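Local coordinates for EAL domain protein (Vibrio cholerae serotype O1, PDB 6IJ2) that degrades the cyclic dinucleotides c-di-GMP and cGAMP as a phosphodiesterase, captured here with the linear product 5'-pGpG and calcium ions in its active site, at residues A[43-48]-A[233-238]; A[126-131]-A[177-182]; A[158-163]-A[203-208]. The protein carries 1 engineered substitution. One frame throughout, in Å; residues are numbered along the deposited sequence.

Interaction 1: A[43-48]-A[233-238]. With CA (calcium ion), chain J; nucleotides of chain B.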
loop_
_atom_site.group_PDB
_atom_site.type_symbol
_atom_site.label_atom_id
_atom_site.label_comp_id
_atom_site.label_asym_id
_atom_site.label_seq_id
_atom_site.Cartn_x
_atom_site.Cartn_y
_atom_site.Cartn_z
ATOM N N GLY A 43 -26.118 4.280 0.923
ATOM C CA GLY A 43 -26.259 2.953 1.491
ATOM C C GLY A 43 -25.744 2.936 2.917
ATOM O O GLY A 43 -25.512 3.983 3.520
ATOM N N TYR A 44 -25.585 1.720 3.451
ATOM C CA TYR A 44 -25.077 1.519 4.809
ATOM C C TYR A 44 -24.059 0.394 4.817
ATOM O O TYR A 44 -24.266 -0.634 4.164
ATOM C CB TYR A 44 -26.202 1.144 5.801
ATOM C CG TYR A 44 -27.193 2.243 6.077
ATOM C CD1 TYR A 44 -28.221 2.518 5.181
ATOM C CD2 TYR A 44 -27.113 2.996 7.239
ATOM C CE1 TYR A 44 -29.125 3.519 5.422
ATOM C CE2 TYR A 44 -28.015 4.006 7.490
ATOM C CZ TYR A 44 -29.024 4.260 6.580
ATOM O OH TYR A 44 -29.935 5.264 6.818
ATOM N N GLU A 45 -22.977 0.577 5.575
ATOM C CA GLU A 45 -22.029 -0.495 5.817
ATOM C C GLU A 45 -22.486 -1.277 7.043
ATOM O O GLU A 45 -22.837 -0.681 8.070
ATOM C CB GLU A 45 -20.611 0.048 6.019
ATOM C CG GLU A 45 -19.629 -1.062 6.290
ATOM C CD GLU A 45 -18.209 -0.596 6.509
ATOM O OE1 GLU A 45 -17.967 0.629 6.637
ATOM O OE2 GLU A 45 -17.338 -1.485 6.538
ATOM N N ALA A 46 -22.552 -2.607 6.904
ATOM C CA ALA A 46 -22.862 -3.493 8.023
ATOM C C ALA A 46 -21.592 -3.796 8.817
ATOM O O ALA A 46 -20.558 -4.159 8.243
ATOM C CB ALA A 46 -23.493 -4.796 7.522
ATOM N N LEU A 47 -21.683 -3.678 10.143
ATOM C CA LEU A 47 -20.529 -3.819 11.029
ATOM C C LEU A 47 -20.895 -4.742 12.177
ATOM O O LEU A 47 -21.920 -4.540 12.831
ATOM C CB LEU A 47 -20.094 -2.467 11.580
ATOM C CG LEU A 47 -19.642 -1.464 10.516
ATOM C CD1 LEU A 47 -19.688 -0.080 11.106
ATOM C CD2 LEU A 47 -18.227 -1.799 10.041
ATOM N N VAL A 48 -20.049 -5.734 12.430
ATOM C CA VAL A 48 -20.356 -6.752 13.429
ATOM C C VAL A 48 -20.368 -6.148 14.833
ATOM O O VAL A 48 -19.554 -5.277 15.171
ATOM C CB VAL A 48 -19.336 -7.897 13.301
ATOM C CG1 VAL A 48 -18.620 -8.152 14.609
ATOM C CG2 VAL A 48 -20.011 -9.153 12.803
ATOM N N LEU A 233 -19.281 10.462 -2.451
ATOM C CA LEU A 233 -19.643 9.523 -1.397
ATOM C C LEU A 233 -18.731 9.694 -0.191
ATOM O O LEU A 233 -17.496 9.668 -0.318
ATOM C CB LEU A 233 -19.572 8.081 -1.905
ATOM C CG LEU A 233 -20.419 7.753 -3.127
ATOM C CD1 LEU A 233 -20.296 6.272 -3.490
ATOM C CD2 LEU A 233 -21.869 8.132 -2.860
ATOM N N MET A 234 -19.332 9.855 0.988
ATOM C CA MET A 234 -18.558 9.985 2.215
ATOM C C MET A 234 -19.199 9.175 3.334
ATOM O O MET A 234 -20.394 8.858 3.309
ATOM C CB MET A 234 -18.422 11.455 2.649
ATOM C CG MET A 234 -17.672 12.315 1.627
ATOM S SD MET A 234 -17.268 13.932 2.298
ATOM C CE MET A 234 -17.214 14.953 0.820
ATOM N N GLN A 235 -18.377 8.858 4.325
ATOM C CA GLN A 235 -18.785 8.078 5.481
ATOM C C GLN A 235 -17.982 8.582 6.670
ATOM O O GLN A 235 -16.828 8.988 6.511
ATOM C CB GLN A 235 -18.532 6.590 5.208
ATOM C CG GLN A 235 -18.966 5.644 6.267
ATOM C CD GLN A 235 -18.721 4.194 5.869
ATOM O OE1 GLN A 235 -18.316 3.891 4.734
ATOM N NE2 GLN A 235 -18.957 3.299 6.797
ATOM N N GLY A 236 -18.581 8.578 7.850
ATOM C CA GLY A 236 -17.825 8.985 9.020
ATOM C C GLY A 236 -18.712 9.505 10.133
ATOM O O GLY A 236 -19.887 9.816 9.945
ATOM N N TYR A 237 -18.097 9.613 11.319
ATOM C CA TYR A 237 -18.797 10.114 12.498
ATOM C C TYR A 237 -19.421 11.483 12.259
ATOM O O TYR A 237 -20.446 11.807 12.867
ATOM C CB TYR A 237 -17.840 10.188 13.688
ATOM C CG TYR A 237 -17.409 8.847 14.259
ATOM C CD1 TYR A 237 -17.999 7.654 13.844
ATOM C CD2 TYR A 237 -16.421 8.781 15.225
ATOM C CE1 TYR A 237 -17.602 6.434 14.375
ATOM C CE2 TYR A 237 -16.009 7.570 15.757
ATOM C CZ TYR A 237 -16.606 6.399 15.332
ATOM O OH TYR A 237 -16.200 5.194 15.871
ATOM N N TYR A 238 -18.815 12.308 11.399
ATOM C CA TYR A 238 -19.413 13.608 11.109
ATOM C C TYR A 238 -20.838 13.462 10.595
ATOM O O TYR A 238 -21.693 14.306 10.885
ATOM C CB TYR A 238 -18.570 14.375 10.094
ATOM C CG TYR A 238 -19.186 15.705 9.721
ATOM C CD1 TYR A 238 -19.310 16.717 10.660
ATOM C CD2 TYR A 238 -19.660 15.938 8.435
ATOM C CE1 TYR A 238 -19.894 17.933 10.334
ATOM C CE2 TYR A 238 -20.247 17.158 8.095
ATOM C CZ TYR A 238 -20.350 18.150 9.051
ATOM O OH TYR A 238 -20.920 19.358 8.729
HETATM CA CA CA J . -15.133 -1.611 5.578
ATOM O OP3 G B 1 -12.510 0.436 7.075
ATOM P P G B 1 -12.783 -0.593 8.043
ATOM O OP1 G B 1 -13.922 -1.372 7.665
ATOM O OP2 G B 1 -11.547 -1.278 8.232
ATOM O "O5'" G B 1 -13.073 0.231 9.350
ATOM C "C5'" G B 1 -14.394 0.394 9.855
ATOM C "C4'" G B 1 -14.341 0.925 11.267
ATOM O "O4'" G B 1 -14.235 2.362 11.235
ATOM C "C3'" G B 1 -15.552 0.618 12.156
ATOM O "O3'" G B 1 -15.195 0.123 13.431
ATOM C "C2'" G B 1 -16.208 1.980 12.333
ATOM O "O2'" G B 1 -16.841 2.199 13.559
ATOM C "C1'" G B 1 -15.004 2.903 12.262
ATOM N N9 G B 1 -15.355 4.269 11.904
ATOM C C8 G B 1 -16.352 4.670 11.052
ATOM N N7 G B 1 -16.421 5.963 10.919
ATOM C C5 G B 1 -15.402 6.443 11.723
ATOM C C6 G B 1 -14.983 7.774 11.977
ATOM O O6 G B 1 -15.450 8.817 11.542
ATOM N N1 G B 1 -13.917 7.814 12.863
ATOM C C2 G B 1 -13.322 6.714 13.421
ATOM N N2 G B 1 -12.297 6.956 14.233
ATOM N N3 G B 1 -13.691 5.470 13.180
ATOM C C4 G B 1 -14.729 5.409 12.327
ATOM P P G B 2 -15.781 -1.182 13.938
ATOM O OP1 G B 2 -17.158 -1.210 13.586
ATOM O OP2 G B 2 -15.395 -1.295 15.306
ATOM O "O5'" G B 2 -14.996 -2.290 13.138
ATOM C "C5'" G B 2 -13.681 -2.691 13.500
ATOM C "C4'" G B 2 -13.118 -3.599 12.442
ATOM O "O4'" G B 2 -13.976 -4.748 12.298
ATOM C "C3'" G B 2 -12.996 -2.988 11.046
ATOM O "O3'" G B 2 -11.770 -3.322 10.424
ATOM C "C2'" G B 2 -14.115 -3.663 10.269
ATOM O "O2'" G B 2 -13.899 -3.817 8.892
ATOM C "C1'" G B 2 -14.163 -5.026 10.945
ATOM N N9 G B 2 -15.473 -5.626 10.779
ATOM C C8 G B 2 -16.669 -5.139 11.233
ATOM N N7 G B 2 -17.688 -5.863 10.869
ATOM C C5 G B 2 -17.132 -6.873 10.107
ATOM C C6 G B 2 -17.741 -7.960 9.439
ATOM O O6 G B 2 -18.931 -8.243 9.368
ATOM N N1 G B 2 -16.807 -8.754 8.795
ATOM C C2 G B 2 -15.459 -8.524 8.783
ATOM N N2 G B 2 -14.722 -9.397 8.095
ATOM N N3 G B 2 -14.875 -7.525 9.414
ATOM C C4 G B 2 -15.763 -6.744 10.049
HETATM O O HOH W 1 -15.343 0.675 5.904
#
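E45, the glutamate of the EAL signature (E45-A46-L47) on strand 41-49, meets Q235 of strand 233-244 at the calcium site to which E45 belongs. The barrel closes through strand 27-35, which pairs with both strands, so side chains alone span this gap. Q235 NE2 donates to E45 OE1 at 2.9 Å with an N-H...O angle of 158°. The oxygen stays near the amide plane and is approached on its anti lone pair, away from OE2. Both chains run extended, crossing at about a right angle with carboxylate and amide planes 79° apart. CG of E45 lies anti to the backbone N (chi1 179°), which carries the acid straight out to the metal. There E45 OE2 binds the calcium ion of chain J at 2.4 Å, and the same ion takes OP1 of nucleotide G1 and water 1, with E128, N95 and D158 completing the protein ligands. Water 1 also lies 2.7 Å from E45 OE1. The other end of the amide is occupied too, since Q235 OE1 accepts from K179 and NE2 also reaches Q31. Beyond the contact, both segments read the nucleotide: V48 N donates to N7 of G2 (2.8 Å), Y237 N donates to O6 of G1 (2.8 Å), and the Y237 ring stacks over one face of that guanine, with C6 3.4 Å above the ring plane. The two carboxylate oxygens thus divide their work: OE2 serves the metal, and the bond from Q235 to OE1, with the calcium at OE2, probably limits carboxylate rotation.

Interaction 2: A[126-131]-A[177-182]. With CA (calcium ion), chain L; CA (calcium ion), chain J; nucleotides of chain B.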
loop_
_atom_site.group_PDB
_atom_site.type_symbol
_atom_site.label_atom_id
_atom_site.label_comp_id
_atom_site.label_asym_id
_atom_site.label_seq_id
_atom_site.Cartn_x
_atom_site.Cartn_y
_atom_site.Cartn_z
ATOM N N MET A 126 -22.987 -4.662 -1.865
ATOM C CA MET A 126 -21.597 -4.318 -2.180
ATOM C C MET A 126 -20.692 -5.042 -1.203
ATOM O O MET A 126 -20.960 -5.046 -0.002
ATOM C CB MET A 126 -21.339 -2.819 -2.103
ATOM C CG MET A 126 -19.885 -2.444 -2.418
ATOM S SD MET A 126 -19.601 -0.714 -2.826
ATOM C CE MET A 126 -19.772 0.093 -1.238
ATOM N N PHE A 127 -19.635 -5.665 -1.716
ATOM C CA PHE A 127 -18.661 -6.337 -0.866
ATOM C C PHE A 127 -17.391 -5.508 -0.811
ATOM O O PHE A 127 -16.861 -5.109 -1.852
ATOM C CB PHE A 127 -18.370 -7.752 -1.368
ATOM C CG PHE A 127 -19.419 -8.749 -0.962
ATOM C CD1 PHE A 127 -19.431 -9.255 0.328
ATOM C CD2 PHE A 127 -20.413 -9.150 -1.845
ATOM C CE1 PHE A 127 -20.407 -10.148 0.721
ATOM C CE2 PHE A 127 -21.383 -10.055 -1.456
ATOM C CZ PHE A 127 -21.389 -10.545 -0.180
ATOM N N GLU A 128 -16.915 -5.244 0.402
ATOM C CA GLU A 128 -15.686 -4.483 0.617
ATOM C C GLU A 128 -14.534 -5.440 0.871
ATOM O O GLU A 128 -14.620 -6.305 1.750
ATOM C CB GLU A 128 -15.840 -3.515 1.791
ATOM C CG GLU A 128 -17.078 -2.652 1.664
ATOM C CD GLU A 128 -17.172 -1.592 2.733
ATOM O OE1 GLU A 128 -18.130 -0.798 2.679
ATOM O OE2 GLU A 128 -16.288 -1.546 3.620
ATOM N N PHE A 129 -13.455 -5.266 0.115
ATOM C CA PHE A 129 -12.365 -6.232 0.071
ATOM C C PHE A 129 -11.154 -5.674 0.809
ATOM O O PHE A 129 -10.679 -4.577 0.493
ATOM C CB PHE A 129 -12.010 -6.579 -1.377
ATOM C CG PHE A 129 -12.994 -7.515 -2.031
ATOM C CD1 PHE A 129 -14.145 -7.021 -2.620
ATOM C CD2 PHE A 129 -12.759 -8.880 -2.067
ATOM C CE1 PHE A 129 -15.061 -7.867 -3.226
ATOM C CE2 PHE A 129 -13.671 -9.739 -2.669
ATOM C CZ PHE A 129 -14.826 -9.231 -3.250
ATOM N N THR A 130 -10.687 -6.426 1.802
ATOM C CA THR A 130 -9.447 -6.174 2.516
ATOM C C THR A 130 -8.541 -7.384 2.341
ATOM O O THR A 130 -8.997 -8.529 2.437
ATOM C CB THR A 130 -9.682 -5.936 4.019
ATOM O OG1 THR A 130 -10.571 -4.827 4.213
ATOM C CG2 THR A 130 -8.361 -5.640 4.723
ATOM N N GLU A 131 -7.265 -7.126 2.083
ATOM C CA GLU A 131 -6.295 -8.197 1.910
ATOM C C GLU A 131 -5.958 -8.848 3.249
ATOM O O GLU A 131 -5.943 -8.195 4.295
ATOM C CB GLU A 131 -5.026 -7.650 1.261
ATOM C CG GLU A 131 -5.275 -6.766 0.043
ATOM C CD GLU A 131 -5.379 -5.280 0.390
ATOM O OE1 GLU A 131 -6.132 -4.931 1.324
ATOM O OE2 GLU A 131 -4.699 -4.459 -0.273
ATOM N N ILE A 177 -16.024 0.830 -6.485
ATOM C CA ILE A 177 -15.724 1.884 -5.529
ATOM C C ILE A 177 -14.357 1.615 -4.905
ATOM O O ILE A 177 -13.945 0.464 -4.733
ATOM C CB ILE A 177 -16.847 1.963 -4.464
ATOM C CG1 ILE A 177 -18.063 2.686 -5.074
ATOM C CG2 ILE A 177 -16.382 2.653 -3.198
ATOM C CD1 ILE A 177 -19.310 2.667 -4.227
ATOM N N VAL A 178 -13.628 2.685 -4.602
ATOM C CA VAL A 178 -12.433 2.598 -3.761
ATOM C C VAL A 178 -12.694 3.459 -2.537
ATOM O O VAL A 178 -12.991 4.654 -2.668
ATOM C CB VAL A 178 -11.155 3.028 -4.501
ATOM C CG1 VAL A 178 -9.998 3.198 -3.512
ATOM C CG2 VAL A 178 -10.740 1.952 -5.464
ATOM N N LYS A 179 -12.655 2.838 -1.354
ATOM C CA LYS A 179 -12.831 3.555 -0.094
ATOM C C LYS A 179 -11.476 4.051 0.379
ATOM O O LYS A 179 -10.526 3.271 0.461
ATOM C CB LYS A 179 -13.468 2.654 0.969
ATOM C CG LYS A 179 -14.847 2.192 0.530
ATOM C CD LYS A 179 -15.928 2.459 1.588
ATOM C CE LYS A 179 -15.930 1.452 2.639
ATOM N NZ LYS A 179 -17.043 1.620 3.648
ATOM N N VAL A 180 -11.382 5.343 0.683
ATOM C CA VAL A 180 -10.103 5.950 1.056
ATOM C C VAL A 180 -10.016 5.995 2.570
ATOM O O VAL A 180 -10.874 6.595 3.234
ATOM C CB VAL A 180 -9.940 7.350 0.447
ATOM C CG1 VAL A 180 -8.595 7.955 0.898
ATOM C CG2 VAL A 180 -9.994 7.261 -1.064
ATOM N N ASP A 181 -8.944 5.400 3.102
ATOM C CA ASP A 181 -8.769 5.264 4.540
ATOM C C ASP A 181 -8.791 6.629 5.216
ATOM O O ASP A 181 -8.293 7.620 4.677
ATOM C CB ASP A 181 -7.440 4.566 4.833
ATOM C CG ASP A 181 -7.209 4.358 6.308
ATOM O OD1 ASP A 181 -7.835 3.454 6.882
ATOM O OD2 ASP A 181 -6.413 5.103 6.902
ATOM N N MET A 182 -9.330 6.667 6.435
ATOM C CA MET A 182 -9.462 7.941 7.131
ATOM C C MET A 182 -8.116 8.593 7.409
ATOM O O MET A 182 -8.050 9.821 7.556
ATOM C CB MET A 182 -10.218 7.764 8.443
ATOM C CG MET A 182 -9.519 6.962 9.496
ATOM S SD MET A 182 -10.568 6.934 10.964
ATOM C CE MET A 182 -9.303 6.784 12.212
HETATM CA CA CA L . -10.762 -3.147 6.421
HETATM CA CA CA J . -15.133 -1.611 5.578
ATOM O OP3 G B 1 -12.510 0.436 7.075
ATOM P P G B 1 -12.783 -0.593 8.043
ATOM O OP1 G B 1 -13.922 -1.372 7.665
ATOM O OP2 G B 1 -11.547 -1.278 8.232
ATOM O "O5'" G B 1 -13.073 0.231 9.350
ATOM C "C5'" G B 1 -14.394 0.394 9.855
ATOM C "C4'" G B 1 -14.341 0.925 11.267
ATOM O "O4'" G B 1 -14.235 2.362 11.235
ATOM C "C3'" G B 1 -15.552 0.618 12.156
ATOM O "O3'" G B 1 -15.195 0.123 13.431
ATOM C "C2'" G B 1 -16.208 1.980 12.333
ATOM O "O2'" G B 1 -16.841 2.199 13.559
ATOM C "C1'" G B 1 -15.004 2.903 12.262
ATOM N N9 G B 1 -15.355 4.269 11.904
ATOM C C8 G B 1 -16.352 4.670 11.052
ATOM N N7 G B 1 -16.421 5.963 10.919
ATOM C C5 G B 1 -15.402 6.443 11.723
ATOM C C6 G B 1 -14.983 7.774 11.977
ATOM O O6 G B 1 -15.450 8.817 11.542
ATOM N N1 G B 1 -13.917 7.814 12.863
ATOM C C2 G B 1 -13.322 6.714 13.421
ATOM N N2 G B 1 -12.297 6.956 14.233
ATOM N N3 G B 1 -13.691 5.470 13.180
ATOM C C4 G B 1 -14.729 5.409 12.327
HETATM O O HOH W 1 -15.343 0.675 5.904
HETATM O O HOH W 2 -11.188 -5.017 7.846
#
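One face of the E128 carboxylate is crossed by the end of K179: CE sits above it, 3.1 Å from OE1 and 3.2 Å from OE2. K179 NZ, on the same face, forms a salt bridge to E128 OE1 at 2.8 Å, arriving on the syn side but 33° out of the carboxylate plane. E128 OE1 is also hydrogen-bonded to S93 OG, whereas OE2 binds the calcium ion of chain J at 2.3 Å. Bends at chi2 and chi3 lay the lysine across the acid, and its NZ further reaches water 1, a ligand of that calcium. Toward the N-terminal ends of the strands M126 SD touches I177 CD1 at 3.7 Å, the two chains crossing at about a right angle. M182, just past the second strand, places SD over a guanine face of G1, 3.7 Å from C2, while T130 OG1 is a longer ligand (2.8 Å) of the calcium ion of chain L. Strand 154-160 runs between strands 125-129 and 177-180, so these contacts pass over the inner face of the intervening strand. Apolar packing toward the N-terminal ends of parallel strands and charged, metal-binding groups at their C-terminal ends are typical of the TIM-barrel-like EAL domain.

Interaction 3: A[158-163]-A[203-208]. With CA (calcium ion), chain I; CA (calcium ion), chain L; CA (calcium ion), chain K; CA (calcium ion), chain J.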
loop_
_atom_site.group_PDB
_atom_site.type_symbol
_atom_site.label_atom_id
_atom_site.label_comp_id
_atom_site.label_asym_id
_atom_site.label_seq_id
_atom_site.Cartn_x
_atom_site.Cartn_y
_atom_site.Cartn_z
ATOM N N ASP A 158 -11.518 -1.690 0.248
ATOM C CA ASP A 158 -11.893 -1.110 1.538
ATOM C C ASP A 158 -10.837 -0.139 2.071
ATOM O O ASP A 158 -11.164 0.926 2.611
ATOM C CB ASP A 158 -12.131 -2.257 2.525
ATOM C CG ASP A 158 -12.895 -1.842 3.778
ATOM O OD1 ASP A 158 -13.158 -0.645 3.999
ATOM O OD2 ASP A 158 -13.264 -2.756 4.536
ATOM N N ASP A 159 -9.568 -0.469 1.938
ATOM C CA ASP A 159 -8.607 0.226 2.773
ATOM C C ASP A 159 -7.539 0.861 1.919
ATOM O O ASP A 159 -6.353 0.646 2.137
ATOM C CB ASP A 159 -7.982 -0.729 3.795
ATOM C CG ASP A 159 -9.022 -1.417 4.694
ATOM O OD1 ASP A 159 -10.183 -0.955 4.773
ATOM O OD2 ASP A 159 -8.660 -2.427 5.342
ATOM N N PHE A 160 -7.934 1.659 0.929
ATOM C CA PHE A 160 -6.935 2.356 0.127
ATOM C C PHE A 160 -6.223 3.418 0.957
ATOM O O PHE A 160 -6.852 4.302 1.539
ATOM C CB PHE A 160 -7.575 3.007 -1.085
ATOM C CG PHE A 160 -6.578 3.581 -2.047
ATOM C CD1 PHE A 160 -6.050 2.799 -3.055
ATOM C CD2 PHE A 160 -6.179 4.895 -1.936
ATOM C CE1 PHE A 160 -5.149 3.330 -3.953
ATOM C CE2 PHE A 160 -5.257 5.437 -2.824
ATOM C CZ PHE A 160 -4.751 4.650 -3.830
ATOM N N GLY A 161 -4.907 3.360 0.971
ATOM C CA GLY A 161 -4.130 4.313 1.729
ATOM C C GLY A 161 -3.732 3.864 3.114
ATOM O O GLY A 161 -3.164 4.669 3.866
ATOM N N SER A 162 -3.998 2.608 3.470
ATOM C CA SER A 162 -3.482 2.042 4.710
ATOM C C SER A 162 -3.209 0.562 4.498
ATOM O O SER A 162 -3.562 -0.012 3.473
ATOM C CB SER A 162 -4.465 2.232 5.860
ATOM O OG SER A 162 -5.634 1.477 5.614
ATOM N N GLY A 163 -2.593 -0.061 5.484
ATOM C CA GLY A 163 -2.430 -1.508 5.427
ATOM C C GLY A 163 -1.576 -1.953 4.248
ATOM O O GLY A 163 -0.421 -1.546 4.100
ATOM N N LYS A 203 -7.765 11.924 -9.555
ATOM C CA LYS A 203 -7.545 11.868 -10.994
ATOM C C LYS A 203 -7.265 10.443 -11.448
ATOM O O LYS A 203 -7.765 10.001 -12.487
ATOM C CB LYS A 203 -6.393 12.809 -11.381
ATOM C CG LYS A 203 -6.651 14.272 -10.976
ATOM C CD LYS A 203 -5.417 15.163 -11.115
ATOM C CE LYS A 203 -5.171 15.527 -12.549
ATOM N NZ LYS A 203 -6.309 16.310 -13.107
ATOM N N LEU A 204 -6.458 9.708 -10.685
ATOM C CA LEU A 204 -6.249 8.300 -10.985
ATOM C C LEU A 204 -7.566 7.517 -10.956
ATOM O O LEU A 204 -7.837 6.711 -11.849
ATOM C CB LEU A 204 -5.237 7.711 -9.999
ATOM C CG LEU A 204 -5.115 6.194 -10.089
ATOM C CD1 LEU A 204 -4.773 5.796 -11.511
ATOM C CD2 LEU A 204 -4.050 5.720 -9.117
ATOM N N PHE A 205 -8.386 7.717 -9.925
ATOM C CA PHE A 205 -9.648 6.971 -9.833
ATOM C C PHE A 205 -10.552 7.247 -11.030
ATOM O O PHE A 205 -11.174 6.329 -11.576
ATOM C CB PHE A 205 -10.382 7.320 -8.545
ATOM C CG PHE A 205 -9.634 6.953 -7.299
ATOM C CD1 PHE A 205 -8.767 5.876 -7.280
ATOM C CD2 PHE A 205 -9.792 7.701 -6.144
ATOM C CE1 PHE A 205 -8.074 5.536 -6.120
ATOM C CE2 PHE A 205 -9.111 7.377 -4.985
ATOM C CZ PHE A 205 -8.239 6.294 -4.974
ATOM N N SER A 206 -10.631 8.504 -11.455
ATOM C CA SER A 206 -11.429 8.829 -12.633
ATOM C C SER A 206 -10.899 8.119 -13.876
ATOM O O SER A 206 -11.678 7.558 -14.659
ATOM C CB SER A 206 -11.447 10.341 -12.851
ATOM O OG SER A 206 -12.304 10.673 -13.936
ATOM N N ASP A 207 -9.568 8.112 -14.060
ATOM C CA ASP A 207 -8.971 7.445 -15.211
ATOM C C ASP A 207 -9.311 5.965 -15.239
ATOM O O ASP A 207 -9.385 5.365 -16.315
ATOM C CB ASP A 207 -7.441 7.602 -15.188
ATOM C CG ASP A 207 -6.973 9.024 -15.481
ATOM O OD1 ASP A 207 -7.807 9.898 -15.795
ATOM O OD2 ASP A 207 -5.748 9.266 -15.396
ATOM N N LEU A 208 -9.484 5.353 -14.069
ATOM C CA LEU A 208 -9.801 3.938 -13.960
ATOM C C LEU A 208 -11.304 3.664 -13.910
ATOM O O LEU A 208 -11.697 2.508 -13.728
ATOM C CB LEU A 208 -9.140 3.346 -12.710
ATOM C CG LEU A 208 -7.624 3.437 -12.567
ATOM C CD1 LEU A 208 -7.124 2.390 -11.575
ATOM C CD2 LEU A 208 -6.942 3.283 -13.905
HETATM CA CA CA I . -11.724 0.950 4.930
HETATM CA CA CA L . -10.762 -3.147 6.421
HETATM CA CA CA K . -4.565 -0.947 1.716
HETATM CA CA CA J . -15.133 -1.611 5.578
HETATM O O HOH W 3 -9.616 1.436 5.804
HETATM O O HOH W 1 -15.343 0.675 5.904
HETATM O O HOH W 4 -5.087 -3.040 3.003
HETATM O O HOH W 5 -5.751 -1.860 -0.138
HETATM O O HOH W 2 -11.188 -5.017 7.846
#
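Strand 154-160 turns a corner at D158 and runs into a type II beta turn from D159 to S162, and F160 points to F205 on helix 192-207, their CA atoms 11.3 Å apart. The sequence D158-D159-F160-G161 is the DDFG motif of EAL domains, whose acids face the metals while its phenylalanine turns back into the strand-helix layer. G161 takes the positive phi of the turn (95°), and S162 N closes it weakly onto D159 O. The two rings form a T-shaped pair: the edge of F205 is directed at a face of F160, with centroids 5.2 Å apart and planes at 77°. F205 CZ does the touching, 3.8 Å from F160 CE2 and offset toward the rim. CG of F160 anti to its own N (chi1 -172°) sends the ring away from the acids to meet F205 coming from the opposite direction. V178 and L170 pack against both rings, and L167 of the second subunit also reaches F160, which places the pair near the dimer interface. On the other side of the motif, D159 OD1 binds the calcium ion of chain I at 2.5 Å and reaches that of chain L at a longer distance, while OD2 binds the latter at 2.5 Å; D159 O and S162 O hold that of chain K. D158 OD1 bridges two calcium ions, at 2.3 Å from that of chain I and 2.7 Å from that of chain J.

Interactions 1 and 2 and the acids of 158-163 meet at the metals that hold the G1 phosphate; the ring pair of interaction 3 lies farther out. Interactions 1 and 2 join directly: Q235 OE1 lies 2.8 Å from K179 NZ in a probable hydrogen bond, and E45 OE2 comes within 3.1 Å of E128 OE2 because both bind the calcium ion of chain J. Interaction 3 adds D158 to that ion and shares the chain L calcium with interaction 2 through D159 and T130; F129 O is 3.0 Å from D158 N and D181 N 2.8 Å from F160 O. Interactions 1 and 3 do not touch, yet share water 1. Y237 and M182 lie on opposite faces of the G1 guanine.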